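Local atomic coordinates of Apc35852 (Geobacillus stearothermophilus, PDB entry 1U9C), a protein that is of unknown function but belongs to the DJ-1/PfpI family, whose relatives include chaperones and cysteine proteases. Residues L9-N14 / F103-N108. Residues are numbered along the deposited sequence; the frame is centred on the assembly and turned at random.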
loop_
_atom_site.group_PDB
_atom_site.type_symbol
_atom_site.label_atom_id
_atom_site.label_comp_id
_atom_site.label_asym_id
_atom_site.label_seq_id
_atom_site.Cartn_x
_atom_site.Cartn_y
_atom_site.Cartn_z
ATOM N N LEU A 9 -4.919 9.210 3.911
ATOM C CA LEU A 9 -4.556 9.332 2.495
ATOM C C LEU A 9 -4.350 7.921 1.942
ATOM O O LEU A 9 -3.522 7.177 2.460
ATOM C CB LEU A 9 -3.254 10.121 2.352
ATOM C CG LEU A 9 -2.690 10.224 0.939
ATOM C CD1 LEU A 9 -3.613 11.004 0.028
ATOM C CD2 LEU A 9 -1.298 10.839 1.000
ATOM N N MET A 10 -5.086 7.546 0.901
ATOM C CA MET A 10 -4.858 6.259 0.228
ATOM C C MET A 10 -4.237 6.475 -1.124
ATOM O O MET A 10 -4.707 7.403 -1.816
ATOM C CB MET A 10 -6.172 5.498 0.085
ATOM C CG MET A 10 -6.821 5.199 1.451
ATOM S SD MET A 10 -8.279 4.122 1.365
ATOM C CE MET A 10 -7.506 2.537 1.090
ATOM N N VAL A 11 -3.184 5.739 -1.462
ATOM C CA VAL A 11 -2.506 5.960 -2.742
ATOM C C VAL A 11 -2.410 4.639 -3.462
ATOM O O VAL A 11 -1.902 3.657 -2.945
ATOM C CB VAL A 11 -1.104 6.559 -2.540
ATOM C CG1 VAL A 11 -0.503 6.911 -3.898
ATOM C CG2 VAL A 11 -1.116 7.794 -1.667
ATOM N N VAL A 12 -2.913 4.618 -4.706
ATOM C CA VAL A 12 -2.907 3.431 -5.534
ATOM C C VAL A 12 -2.154 3.652 -6.865
ATOM O O VAL A 12 -1.918 4.746 -7.339
ATOM C CB VAL A 12 -4.350 2.925 -5.809
ATOM C CG1 VAL A 12 -5.037 2.628 -4.503
ATOM C CG2 VAL A 12 -5.162 3.941 -6.649
ATOM N N THR A 13 -1.792 2.498 -7.454
ATOM C CA THR A 13 -1.096 2.438 -8.760
ATOM C C THR A 13 -2.012 2.804 -9.910
ATOM O O THR A 13 -3.241 2.737 -9.834
ATOM C CB THR A 13 -0.549 1.006 -8.938
ATOM O OG1 THR A 13 0.282 0.917 -10.119
ATOM C CG2 THR A 13 -1.636 -0.021 -9.144
ATOM N N ASN A 14 -1.386 3.223 -11.008
ATOM C CA ASN A 14 -2.029 3.364 -12.288
ATOM C C ASN A 14 -1.357 2.503 -13.372
ATOM O O ASN A 14 -1.689 2.660 -14.546
ATOM C CB ASN A 14 -2.026 4.802 -12.795
ATOM C CG ASN A 14 -2.618 5.769 -11.811
ATOM O OD1 ASN A 14 -1.932 6.212 -10.921
ATOM N ND2 ASN A 14 -3.919 6.113 -11.964
ATOM N N PHE A 103 5.987 -1.173 -10.503
ATOM C CA PHE A 103 6.463 -0.362 -11.633
ATOM C C PHE A 103 6.268 1.146 -11.506
ATOM O O PHE A 103 6.942 1.908 -12.218
ATOM C CB PHE A 103 5.749 -0.801 -12.901
ATOM C CG PHE A 103 5.986 -2.232 -13.233
ATOM C CD1 PHE A 103 7.071 -2.606 -13.999
ATOM C CD2 PHE A 103 5.157 -3.205 -12.736
ATOM C CE1 PHE A 103 7.326 -3.915 -14.285
ATOM C CE2 PHE A 103 5.380 -4.511 -13.023
ATOM C CZ PHE A 103 6.491 -4.889 -13.776
ATOM N N ASP A 104 5.331 1.609 -10.705
ATOM C CA ASP A 104 5.125 3.061 -10.573
ATOM C C ASP A 104 5.258 3.584 -9.128
ATOM O O ASP A 104 5.202 4.805 -8.980
ATOM C CB ASP A 104 3.811 3.584 -11.218
ATOM C CG ASP A 104 2.525 3.071 -10.612
ATOM O OD1 ASP A 104 2.552 2.199 -9.727
ATOM O OD2 ASP A 104 1.442 3.637 -10.996
ATOM N N PHE A 105 5.452 2.747 -8.114
ATOM C CA PHE A 105 5.718 3.260 -6.766
ATOM C C PHE A 105 7.199 3.446 -6.393
ATOM O O PHE A 105 7.507 4.476 -5.823
ATOM C CB PHE A 105 5.098 2.351 -5.666
ATOM C CG PHE A 105 3.623 2.511 -5.427
ATOM C CD1 PHE A 105 2.786 3.258 -6.229
ATOM C CD2 PHE A 105 3.064 1.937 -4.277
ATOM C CE1 PHE A 105 1.449 3.431 -5.929
ATOM C CE2 PHE A 105 1.742 2.090 -3.997
ATOM C CZ PHE A 105 0.932 2.823 -4.787
ATOM N N PRO A 106 8.097 2.477 -6.605
ATOM C CA PRO A 106 9.395 2.574 -5.956
ATOM C C PRO A 106 10.221 3.768 -6.322
ATOM O O PRO A 106 11.046 4.217 -5.494
ATOM C CB PRO A 106 10.066 1.257 -6.300
ATOM C CG PRO A 106 9.421 0.787 -7.509
ATOM C CD PRO A 106 7.979 1.232 -7.402
ATOM N N ASP A 107 10.140 4.228 -7.578
ATOM C CA ASP A 107 10.972 5.307 -8.066
ATOM C C ASP A 107 10.204 6.609 -8.245
ATOM O O ASP A 107 10.711 7.560 -8.806
ATOM C CB ASP A 107 11.609 4.882 -9.379
ATOM C CG ASP A 107 12.532 3.709 -9.198
ATOM O OD1 ASP A 107 13.335 3.688 -8.240
ATOM O OD2 ASP A 107 12.550 2.786 -10.032
ATOM N N ASN A 108 8.993 6.685 -7.707
ATOM C CA ASN A 108 8.208 7.916 -7.847
ATOM C C ASN A 108 8.657 8.939 -6.816
ATOM O O ASN A 108 8.532 8.702 -5.616
ATOM C CB ASN A 108 6.738 7.627 -7.698
ATOM C CG ASN A 108 5.916 8.831 -7.925
ATOM O OD1 ASN A 108 5.840 9.658 -7.035
ATOM N ND2 ASN A 108 5.441 9.056 -9.155
#
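The backbones of Thr13 and Asp104 come closest where strand 7-12 runs out into a loop beside the short helix 101-104, their CA atoms 6.5 Å apart. This strand lies inside the mostly parallel sheet of the DJ-1/PfpI fold, paired with strands 44-49 and 92-95, and its exit is tied to the short helix by one carboxylate. Asp104 holds its CG between its own backbone N and carbonyl carbon (chi1 64°), which turns one oxygen to the Thr13 hydroxyl and the other to the Asn14 backbone N-H. The Thr13 hydroxyl, OG1, donates to Asp104 OD1 at 2.6 Å, reaching the syn side from 34° outside the carboxylate plane. A second bond, from Asn14 N to Asp104 OD2, spans 2.9 Å and is nearly straight at 171°, using the syn lone pair. Two bonds to one carboxylate restrict its rotation, and Thr13 OG1 also accepts from His15 N, so two bonds grip it. An alanine in place of Asp104 would probably leave the Asn14 N-H and the Thr13 hydroxyl without these acceptors, and the segment after the strand less firmly fixed to the short helix. The Asn14 side chain is engaged elsewhere, OD1 accepting from Gln51 N just past strand 44-49 and ND2 hydrogen-bonded to Ser49 OG at its end. The ring of Phe105, next in the chain, comes up to the end of the strand: CE1 lies 3.7 Å from Val12 C, while Val11 CG1 touches CZ more loosely. Ser133 also touches this ring. Val11 O is buried here without a hydrogen-bond partner, and the Phe105 ring meets it edge-on, with CZ 3.5 Å from that oxygen.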